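Local coordinates for protein putative HAD family hydrolase (PDB 3MMZ) that is probably the metal-dependent HAD phosphatase part, of the KdsC family, of a larger enzyme thought to make CMP-N-acylneuraminate from an N-acylneuraminate and CTP, at residues L17-G21 / T22-D26; S39-R42 / G43-L46; A70-A73 / R74-I78; R152-A155 / S156-L159. All blocks are in the same frame, centred on the assembly; numbering follows the deposited sequence.

Contact 1: residues L17-G21 / T22-D26; sequences LDFDG and TQTDD. With CA (calcium ion), chain M.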
loop_
_atom_site.group_PDB
_atom_site.type_symbol
_atom_site.label_atom_id
_atom_site.label_comp_id
_atom_site.label_asym_id
_atom_site.label_seq_id
_atom_site.Cartn_x
_atom_site.Cartn_y
_atom_site.Cartn_z
ATOM N N LEU D 17 -14.631 -25.385 4.388
ATOM C CA LEU D 17 -13.499 -24.533 4.001
ATOM C C LEU D 17 -12.516 -25.239 3.072
ATOM O O LEU D 17 -12.047 -26.337 3.359
ATOM C CB LEU D 17 -12.751 -24.035 5.253
ATOM C CG LEU D 17 -13.571 -23.366 6.360
ATOM C CD1 LEU D 17 -12.717 -23.185 7.613
ATOM C CD2 LEU D 17 -14.142 -22.026 5.921
ATOM N N ASP D 18 -12.219 -24.596 1.947
ATOM C CA ASP D 18 -11.031 -24.905 1.177
ATOM C C ASP D 18 -9.792 -24.554 2.029
ATOM O O ASP D 18 -9.908 -23.816 3.007
ATOM C CB ASP D 18 -11.055 -24.122 -0.134
ATOM C CG ASP D 18 -9.768 -24.254 -0.916
ATOM O OD1 ASP D 18 -9.347 -25.395 -1.205
ATOM O OD2 ASP D 18 -9.166 -23.214 -1.222
ATOM N N PHE D 19 -8.622 -25.093 1.684
ATOM C CA PHE D 19 -7.417 -24.837 2.484
ATOM C C PHE D 19 -6.420 -23.883 1.826
ATOM O O PHE D 19 -6.403 -22.699 2.165
ATOM C CB PHE D 19 -6.734 -26.136 2.917
ATOM C CG PHE D 19 -5.551 -25.925 3.830
ATOM C CD1 PHE D 19 -5.737 -25.525 5.155
ATOM C CD2 PHE D 19 -4.261 -26.133 3.368
ATOM C CE1 PHE D 19 -4.648 -25.339 6.006
ATOM C CE2 PHE D 19 -3.163 -25.953 4.206
ATOM C CZ PHE D 19 -3.357 -25.549 5.527
ATOM N N ASP D 20 -5.606 -24.368 0.887
ATOM C CA ASP D 20 -4.621 -23.487 0.236
ATOM C C ASP D 20 -5.305 -22.331 -0.490
ATOM O O ASP D 20 -6.203 -22.546 -1.296
ATOM C CB ASP D 20 -3.722 -24.256 -0.741
ATOM C CG ASP D 20 -2.838 -25.278 -0.041
ATOM O OD1 ASP D 20 -1.727 -24.916 0.406
ATOM O OD2 ASP D 20 -3.255 -26.452 0.050
ATOM N N GLY D 21 -4.889 -21.106 -0.176
ATOM C CA GLY D 21 -5.404 -19.935 -0.871
ATOM C C GLY D 21 -6.622 -19.347 -0.186
ATOM O O GLY D 21 -7.030 -18.219 -0.495
ATOM N N THR D 22 -7.168 -20.106 0.767
ATOM C CA THR D 22 -8.385 -19.723 1.489
ATOM C C THR D 22 -8.067 -19.501 2.966
ATOM O O THR D 22 -8.374 -18.438 3.513
ATOM C CB THR D 22 -9.514 -20.776 1.278
ATOM O OG1 THR D 22 -9.920 -20.744 -0.096
ATOM C CG2 THR D 22 -10.738 -20.496 2.175
ATOM N N GLN D 23 -7.444 -20.501 3.589
ATOM C CA GLN D 23 -6.869 -20.360 4.936
ATOM C C GLN D 23 -5.383 -19.998 4.860
ATOM O O GLN D 23 -4.732 -19.805 5.888
ATOM C CB GLN D 23 -7.037 -21.668 5.712
ATOM C CG GLN D 23 -8.476 -22.054 5.920
ATOM C CD GLN D 23 -8.631 -23.382 6.643
ATOM O OE1 GLN D 23 -8.275 -23.512 7.816
ATOM N NE2 GLN D 23 -9.139 -24.381 5.935
ATOM N N THR D 24 -4.844 -19.949 3.638
ATOM C CA THR D 24 -3.445 -19.547 3.413
ATOM C C THR D 24 -3.400 -18.542 2.272
ATOM O O THR D 24 -4.381 -18.376 1.553
ATOM C CB THR D 24 -2.532 -20.736 3.004
ATOM O OG1 THR D 24 -2.730 -21.040 1.616
ATOM C CG2 THR D 24 -2.780 -21.988 3.862
ATOM N N ASP D 25 -2.248 -17.900 2.096
ATOM C CA ASP D 25 -2.036 -16.967 0.983
ATOM C C ASP D 25 -1.645 -17.671 -0.335
ATOM O O ASP D 25 -1.153 -17.016 -1.269
ATOM C CB ASP D 25 -0.984 -15.911 1.376
ATOM C CG ASP D 25 0.403 -16.516 1.641
ATOM O OD1 ASP D 25 0.591 -17.737 1.494
ATOM O OD2 ASP D 25 1.323 -15.766 2.010
ATOM N N ASP D 26 -1.869 -18.992 -0.395
ATOM C CA ASP D 26 -1.580 -19.817 -1.583
ATOM C C ASP D 26 -0.078 -19.987 -1.854
ATOM O O ASP D 26 0.316 -20.472 -2.911
ATOM C CB ASP D 26 -2.290 -19.267 -2.836
ATOM C CG ASP D 26 -3.048 -20.328 -3.610
ATOM O OD1 ASP D 26 -3.208 -21.467 -3.132
ATOM O OD2 ASP D 26 -3.507 -20.011 -4.726
HETATM CA CA CA M . -7.508 -23.365 -3.011
HETATM O O HOH W 1 -6.559 -25.553 -2.776
HETATM O O HOH W 2 -0.800 -22.420 0.592
HETATM O O HOH W 3 -5.625 -22.604 -4.178
HETATM O O HOH W 4 -9.145 -24.122 -4.512
#

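Contact 2: residues S39-R42 / G43-L46; sequences SVHR and GDGL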
loop_
_atom_site.group_PDB
_atom_site.type_symbol
_atom_site.label_atom_id
_atom_site.label_comp_id
_atom_site.label_asym_id
_atom_site.label_seq_id
_atom_site.Cartn_x
_atom_site.Cartn_y
_atom_site.Cartn_z
ATOM N N SER D 39 1.610 -20.977 5.862
ATOM C CA SER D 39 1.221 -20.042 6.921
ATOM C C SER D 39 -0.288 -19.973 7.034
ATOM O O SER D 39 -0.994 -19.741 6.045
ATOM C CB SER D 39 1.817 -18.640 6.696
ATOM O OG SER D 39 3.233 -18.706 6.721
ATOM N N VAL D 40 -0.779 -20.193 8.246
ATOM C CA VAL D 40 -2.186 -20.025 8.559
ATOM C C VAL D 40 -2.321 -18.801 9.483
ATOM O O VAL D 40 -1.323 -18.142 9.789
ATOM C CB VAL D 40 -2.811 -21.314 9.168
ATOM C CG1 VAL D 40 -2.860 -22.436 8.107
ATOM C CG2 VAL D 40 -2.058 -21.769 10.437
ATOM N N HIS D 41 -3.538 -18.505 9.929
ATOM C CA HIS D 41 -3.801 -17.253 10.657
ATOM C C HIS D 41 -4.553 -17.525 11.962
ATOM O O HIS D 41 -5.537 -18.258 11.964
ATOM C CB HIS D 41 -4.607 -16.329 9.733
ATOM C CG HIS D 41 -4.678 -14.903 10.179
ATOM N ND1 HIS D 41 -5.640 -14.445 11.056
ATOM C CD2 HIS D 41 -3.937 -13.823 9.834
ATOM C CE1 HIS D 41 -5.474 -13.149 11.250
ATOM N NE2 HIS D 41 -4.447 -12.746 10.523
ATOM N N ARG D 42 -4.082 -16.926 13.061
ATOM C CA ARG D 42 -4.664 -17.156 14.396
ATOM C C ARG D 42 -6.062 -16.581 14.528
ATOM O O ARG D 42 -6.880 -17.099 15.286
ATOM C CB ARG D 42 -3.774 -16.581 15.501
ATOM C CG ARG D 42 -2.477 -17.351 15.732
ATOM C CD ARG D 42 -2.649 -18.478 16.762
ATOM N NE ARG D 42 -1.359 -19.050 17.138
ATOM C CZ ARG D 42 -1.001 -20.319 16.959
ATOM N NH1 ARG D 42 -1.838 -21.193 16.420
ATOM N NH2 ARG D 42 0.207 -20.714 17.339
ATOM N N GLY D 43 -6.313 -15.484 13.819
ATOM C CA GLY D 43 -7.658 -14.920 13.710
ATOM C C GLY D 43 -8.632 -15.906 13.087
ATOM O O GLY D 43 -9.740 -16.094 13.605
ATOM N N ASP D 44 -8.239 -16.541 11.978
ATOM C CA ASP D 44 -9.042 -17.624 11.391
ATOM C C ASP D 44 -9.318 -18.712 12.429
ATOM O O ASP D 44 -10.435 -19.222 12.527
ATOM C CB ASP D 44 -8.336 -18.270 10.185
ATOM C CG ASP D 44 -8.314 -17.379 8.951
ATOM O OD1 ASP D 44 -9.129 -16.437 8.844
ATOM O OD2 ASP D 44 -7.472 -17.644 8.064
ATOM N N GLY D 45 -8.288 -19.082 13.185
ATOM C CA GLY D 45 -8.412 -20.106 14.211
ATOM C C GLY D 45 -9.457 -19.756 15.255
ATOM O O GLY D 45 -10.243 -20.602 15.667
ATOM N N LEU D 46 -9.480 -18.491 15.661
ATOM C CA LEU D 46 -10.435 -18.032 16.663
ATOM C C LEU D 46 -11.830 -17.996 16.075
ATOM O O LEU D 46 -12.793 -18.358 16.754
ATOM C CB LEU D 46 -10.027 -16.652 17.214
ATOM C CG LEU D 46 -10.866 -16.079 18.360
ATOM C CD1 LEU D 46 -10.553 -16.771 19.684
ATOM C CD2 LEU D 46 -10.633 -14.573 18.477
HETATM O O HOH W 5 -5.758 -19.591 8.356
#

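Contact 3: residues A70-A73 / R74-I78; sequences AARA and RKLKI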
loop_
_atom_site.group_PDB
_atom_site.type_symbol
_atom_site.label_atom_id
_atom_site.label_comp_id
_atom_site.label_asym_id
_atom_site.label_seq_id
_atom_site.Cartn_x
_atom_site.Cartn_y
_atom_site.Cartn_z
ATOM N N ALA D 70 -4.370 -31.737 7.251
ATOM C CA ALA D 70 -4.878 -32.538 8.352
ATOM C C ALA D 70 -4.312 -32.065 9.685
ATOM O O ALA D 70 -4.998 -32.116 10.704
ATOM C CB ALA D 70 -4.555 -33.994 8.135
ATOM N N ALA D 71 -3.055 -31.629 9.665
ATOM C CA ALA D 71 -2.392 -31.114 10.854
ATOM C C ALA D 71 -3.110 -29.860 11.348
ATOM O O ALA D 71 -3.317 -29.699 12.545
ATOM C CB ALA D 71 -0.918 -30.822 10.561
ATOM N N ARG D 72 -3.505 -28.992 10.416
ATOM C CA ARG D 72 -4.295 -27.802 10.743
ATOM C C ARG D 72 -5.671 -28.205 11.270
ATOM O O ARG D 72 -6.138 -27.680 12.285
ATOM C CB ARG D 72 -4.453 -26.901 9.514
ATOM C CG ARG D 72 -5.220 -25.611 9.779
ATOM C CD ARG D 72 -4.547 -24.801 10.891
ATOM N NE ARG D 72 -5.160 -23.485 11.043
ATOM C CZ ARG D 72 -5.035 -22.715 12.117
ATOM N NH1 ARG D 72 -4.288 -23.096 13.151
ATOM N NH2 ARG D 72 -5.657 -21.550 12.140
ATOM N N ALA D 73 -6.304 -29.156 10.578
ATOM C CA ALA D 73 -7.631 -29.622 10.950
ATOM C C ALA D 73 -7.609 -30.208 12.372
ATOM O O ALA D 73 -8.542 -29.990 13.147
ATOM C CB ALA D 73 -8.138 -30.641 9.942
ATOM N N ARG D 74 -6.525 -30.914 12.697
ATOM C CA ARG D 74 -6.319 -31.519 14.023
ATOM C C ARG D 74 -6.280 -30.449 15.117
ATOM O O ARG D 74 -6.993 -30.548 16.114
ATOM C CB ARG D 74 -5.025 -32.342 14.032
ATOM C CG ARG D 74 -4.976 -33.461 15.065
ATOM C CD ARG D 74 -3.938 -34.534 14.700
ATOM N NE ARG D 74 -2.557 -34.033 14.721
ATOM C CZ ARG D 74 -1.773 -33.907 13.650
ATOM N NH1 ARG D 74 -0.538 -33.435 13.783
ATOM N NH2 ARG D 74 -2.211 -34.249 12.440
ATOM N N LYS D 75 -5.462 -29.417 14.906
ATOM C CA LYS D 75 -5.346 -28.315 15.853
ATOM C C LYS D 75 -6.680 -27.579 16.035
ATOM O O LYS D 75 -7.020 -27.178 17.145
ATOM C CB LYS D 75 -4.183 -27.384 15.450
ATOM C CG LYS D 75 -4.529 -25.916 15.193
ATOM C CD LYS D 75 -4.740 -25.092 16.456
ATOM C CE LYS D 75 -3.445 -24.569 17.040
ATOM N NZ LYS D 75 -3.764 -23.594 18.106
ATOM N N LEU D 76 -7.435 -27.429 14.947
ATOM C CA LEU D 76 -8.733 -26.759 14.985
ATOM C C LEU D 76 -9.869 -27.656 15.512
ATOM O O LEU D 76 -10.981 -27.176 15.735
ATOM C CB LEU D 76 -9.098 -26.233 13.589
ATOM C CG LEU D 76 -8.212 -25.151 12.962
ATOM C CD1 LEU D 76 -8.664 -24.872 11.531
ATOM C CD2 LEU D 76 -8.218 -23.881 13.799
ATOM N N LYS D 77 -9.592 -28.947 15.695
ATOM C CA LYS D 77 -10.614 -29.927 16.123
ATOM C C LYS D 77 -11.804 -30.029 15.152
ATOM O O LYS D 77 -12.963 -30.135 15.576
ATOM C CB LYS D 77 -11.130 -29.626 17.547
ATOM C CG LYS D 77 -10.084 -29.593 18.645
ATOM C CD LYS D 77 -10.732 -29.130 19.947
ATOM C CE LYS D 77 -9.908 -29.508 21.172
ATOM N NZ LYS D 77 -8.889 -28.471 21.492
ATOM N N ILE D 78 -11.517 -29.978 13.854
ATOM C CA ILE D 78 -12.556 -30.131 12.829
ATOM C C ILE D 78 -12.163 -31.196 11.800
ATOM O O ILE D 78 -10.972 -31.385 11.527
ATOM C CB ILE D 78 -12.944 -28.779 12.131
ATOM C CG1 ILE D 78 -11.757 -28.163 11.391
ATOM C CG2 ILE D 78 -13.568 -27.794 13.133
ATOM C CD1 ILE D 78 -12.135 -26.925 10.570
#

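Contact 4: residues R152-A155 / S156-L159; sequences REIA and SWIL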
loop_
_atom_site.group_PDB
_atom_site.type_symbol
_atom_site.label_atom_id
_atom_site.label_comp_id
_atom_site.label_asym_id
_atom_site.label_seq_id
_atom_site.Cartn_x
_atom_site.Cartn_y
_atom_site.Cartn_z
ATOM N N ARG D 152 -11.912 -15.447 9.739
ATOM C CA ARG D 152 -12.292 -14.613 10.869
ATOM C C ARG D 152 -13.329 -13.562 10.469
ATOM O O ARG D 152 -14.279 -13.325 11.205
ATOM C CB ARG D 152 -11.092 -13.945 11.535
ATOM C CG ARG D 152 -11.444 -13.485 12.958
ATOM C CD ARG D 152 -10.741 -12.237 13.317
ATOM N NE ARG D 152 -11.242 -11.620 14.562
ATOM C CZ ARG D 152 -12.331 -10.854 14.643
ATOM N NH1 ARG D 152 -12.686 -10.313 15.800
ATOM N NH2 ARG D 152 -13.083 -10.632 13.563
ATOM N N GLU D 153 -13.155 -12.951 9.298
ATOM C CA GLU D 153 -14.145 -12.002 8.773
ATOM C C GLU D 153 -15.521 -12.650 8.584
ATOM O O GLU D 153 -16.537 -12.089 8.996
ATOM C CB GLU D 153 -13.652 -11.389 7.458
ATOM C CG GLU D 153 -14.561 -10.301 6.907
ATOM C CD GLU D 153 -14.046 -9.690 5.610
ATOM O OE1 GLU D 153 -12.990 -10.118 5.110
ATOM O OE2 GLU D 153 -14.704 -8.761 5.096
ATOM N N ILE D 154 -15.555 -13.817 7.938
ATOM C CA ILE D 154 -16.800 -14.572 7.764
ATOM C C ILE D 154 -17.431 -14.905 9.121
ATOM O O ILE D 154 -18.648 -14.803 9.301
ATOM C CB ILE D 154 -16.559 -15.854 6.929
ATOM C CG1 ILE D 154 -16.036 -15.459 5.535
ATOM C CG2 ILE D 154 -17.833 -16.709 6.818
ATOM C CD1 ILE D 154 -15.486 -16.624 4.708
ATOM N N ALA D 155 -16.609 -15.296 10.084
ATOM C CA ALA D 155 -17.120 -15.600 11.415
ATOM C C ALA D 155 -17.856 -14.389 11.999
ATOM O O ALA D 155 -18.869 -14.552 12.677
ATOM C CB ALA D 155 -15.985 -16.069 12.347
ATOM N N SER D 156 -17.362 -13.181 11.708
ATOM C CA SER D 156 -17.985 -11.950 12.227
ATOM C C SER D 156 -19.295 -11.622 11.525
ATOM O O SER D 156 -20.182 -11.029 12.138
ATOM C CB SER D 156 -17.031 -10.740 12.201
ATOM O OG SER D 156 -16.887 -10.204 10.894
ATOM N N TRP D 157 -19.431 -12.019 10.257
ATOM C CA TRP D 157 -20.727 -11.912 9.572
ATOM C C TRP D 157 -21.778 -12.761 10.289
ATOM O O TRP D 157 -22.900 -12.318 10.528
ATOM C CB TRP D 157 -20.634 -12.398 8.121
ATOM C CG TRP D 157 -19.740 -11.614 7.227
ATOM C CD1 TRP D 157 -19.217 -10.366 7.451
ATOM C CD2 TRP D 157 -19.297 -12.009 5.929
ATOM N NE1 TRP D 157 -18.453 -9.976 6.373
ATOM C CE2 TRP D 157 -18.479 -10.969 5.430
ATOM C CE3 TRP D 157 -19.490 -13.162 5.147
ATOM C CZ2 TRP D 157 -17.868 -11.032 4.166
ATOM C CZ3 TRP D 157 -18.872 -13.229 3.898
ATOM C CH2 TRP D 157 -18.081 -12.165 3.419
ATOM N N ILE D 158 -21.403 -13.994 10.611
ATOM C CA ILE D 158 -22.320 -14.961 11.197
ATOM C C ILE D 158 -22.597 -14.651 12.672
ATOM O O ILE D 158 -23.746 -14.724 13.123
ATOM C CB ILE D 158 -21.776 -16.426 11.041
ATOM C CG1 ILE D 158 -21.433 -16.754 9.574
ATOM C CG2 ILE D 158 -22.744 -17.459 11.645
ATOM C CD1 ILE D 158 -22.588 -16.573 8.610
ATOM N N LEU D 159 -21.557 -14.295 13.419
ATOM C CA LEU D 159 -21.664 -14.201 14.888
ATOM C C LEU D 159 -21.635 -12.777 15.451
ATOM O O LEU D 159 -21.888 -12.565 16.642
ATOM C CB LEU D 159 -20.566 -15.040 15.550
ATOM C CG LEU D 159 -20.554 -16.524 15.178
ATOM C CD1 LEU D 159 -19.267 -17.181 15.686
ATOM C CD2 LEU D 159 -21.799 -17.253 15.693
HETATM O O HOH W 6 -16.893 -7.815 5.781
#

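Contact 1: residues L17-G21 / T22-D26
The backbone turns tightly on F19 O, which takes T22 N at 3.0 Å from above its carbonyl plane and Q23 N at 2.8 Å within that plane, folding 22-26 back over 17-21. This fits the DxDx(T/V) loop of HAD hydrolases, set at the end of strand 14-17, and it holds a calcium ion. D18 OD2 binds the calcium at 2.4 Å and D20 contributes its main-chain O at 2.3 Å; three waters and N110 complete the ligands. D18 reaches the ion with CG anti to the backbone N (chi1 173°), and T22 OG1 donates to the anti lone pair of D18 OD2 at 2.8 Å. That carboxylate oxygen is therefore gripped by metal and hydroxyl together, and T22 acts as a second-shell residue. Next along the chain, the Q23 amide returns to the strand end: NE2 gives D18 O a nearly straight bond, 3.1 Å and 176° at the hydrogen, from above the carbonyl plane. The same NE2 lies at the edge of the F19 ring, whose plane is 83° from the amide, while T24 CG2 makes a CH-pi contact over one face. T24 OG1 accepts from D26 N in an ST turn, accepts from G21 N at 2.8 Å, and donates to a water that in turn donates to D20 OD1.

Contact 2: residues S39-R42 / G43-L46
H41 and D44 meet where strand 36-41 gives way to helix 42-53, and the hydrogen bonds define the junction. Two are ordinary helical backbone bonds: G45 N to H41 O at 3.1 Å and L46 N to R42 O at 3.0 Å. The third uses a side chain. A chi1 of -166° points the H41 ring away from its own backbone N and places it at the first turn, where ND1 accepts weakly from D44 N at 3.5 Å. D44 N lies at the ring edge, near its plane, and ND1 is also 3.0 Å from G43 N. H41 is thus the N-cap of the helix, a histidine in the place where a first-turn amide needs an acceptor. A water joins the same two residues, accepting from H41 N and donating to D44 OD2 at 2.6 Å, while D44 OD1 accepts from R152 N. Strand pairing carries the bonding further: S39, V40 and H41 form an antiparallel ladder with a strand of a neighbouring subunit, so the small sheet continues across the interface. Van der Waals contact is slight: D44 OD2 sits 3.6 Å from H41 CB, and D44 CB packs against H41 O. Ionic contacts belong to R42, whose side chain leaves the helix start for the same neighbouring subunit and makes salt bridges to its E36 and D20.

Contact 3: residues A70-A73 / R74-I78
R72 and L76, one turn apart on helix 68-76, make the close-packed part of this contact. The R72 chain bends at its second torsion (chi2 57°), which carries its guanidinium forward, toward the next turn. L76 CD2 then lies over the centre of one face of that group, 3.8 Å from R72 CZ, while CD1 of the leucine rests 3.8 Å from R72 NE. L76 N also donates to R72 O at 3.0 Å. F19 packs on R72, Q23 and I48 on L76. K75 runs beside R72, its CG 3.5 Å from R72 NH1, and both reach a neighbouring subunit, R72 packing on its I30 and K75 NZ forming a salt bridge with its E64. The loose, exposed side belongs to R74 and K77. R74 N donates to A70 O at 2.8 Å, whereas the side chain, folded back at chi3 (65°), merely lies along A71, NH2 3.5 Å from A71 CA. At the C-terminal end, K77 takes positive phi (59°), K77 N donates to R74 O at 3.1 Å and I78 N to A73 O at 3.1 Å. This is a Schellman motif, ending the helix between strands 57-62 and 80-82 of a beta-alpha-beta unit.

Contact 4: residues R152-A155 / S156-L159
W157 turns its CG beside the backbone N (chi1 -64°), while E153 is stretched out at full length (chi1 -175°); these torsions lay the indole back over the preceding turn and run the carboxylate past its edge. The two flat groups are inclined at 69°, and E153 CG comes within 3.9 Å of W157 NE1. Their polar ends are joined through a water in the indole plane, which accepts from W157 NE1 at 2.7 Å and donates to E153 OE2. The carboxylate is held from outside too, by T143 OG1 and V144 N. Over one face of the ring stand E153 O and I154 CA, and I154 CG1 packs 4.0 Å from W157 CZ3. Both residues sit on helix 150-159, which packs against the central parallel sheet of the HAD fold: I154 reaches L106, V108 and V125, and W157 also touches V125. A155, I158 and L159 cover L51 of helix 42-53. S156 OG, by contrast, donates to E153 O at 2.7 Å, a carbonyl that also receives W157 N at 3.2 Å, the regular helical bond. R152 NH2 passes 4.2 Å from S156 CB, and R152 NH1 forms a salt bridge with D111 of a neighbouring subunit.

How the contacts relate
Contact 1 is the buried one, its centre about 8 Å from the centre of the chain, and the only one of the four that binds metal. The others are partly buried: contacts 3 and 4 each lie within or at the end of one helix, while contact 2 joins a strand to a helix start. Contacts 1 and 3 meet where F19 CE1 lies 3.8 Å from R72 CG, and V40 of contact 2 also packs on both residues. Contact 2 touches contact 4 where G43 O packs on R152 CG. Contacts 3 and 4 do not touch, their nearest atoms being about 9 Å apart. Contact 2 caps, weakly, with a histidine side chain, contact 3 with backbone, and contacts 2, 3 and 4 send basic side chains to a neighbouring subunit.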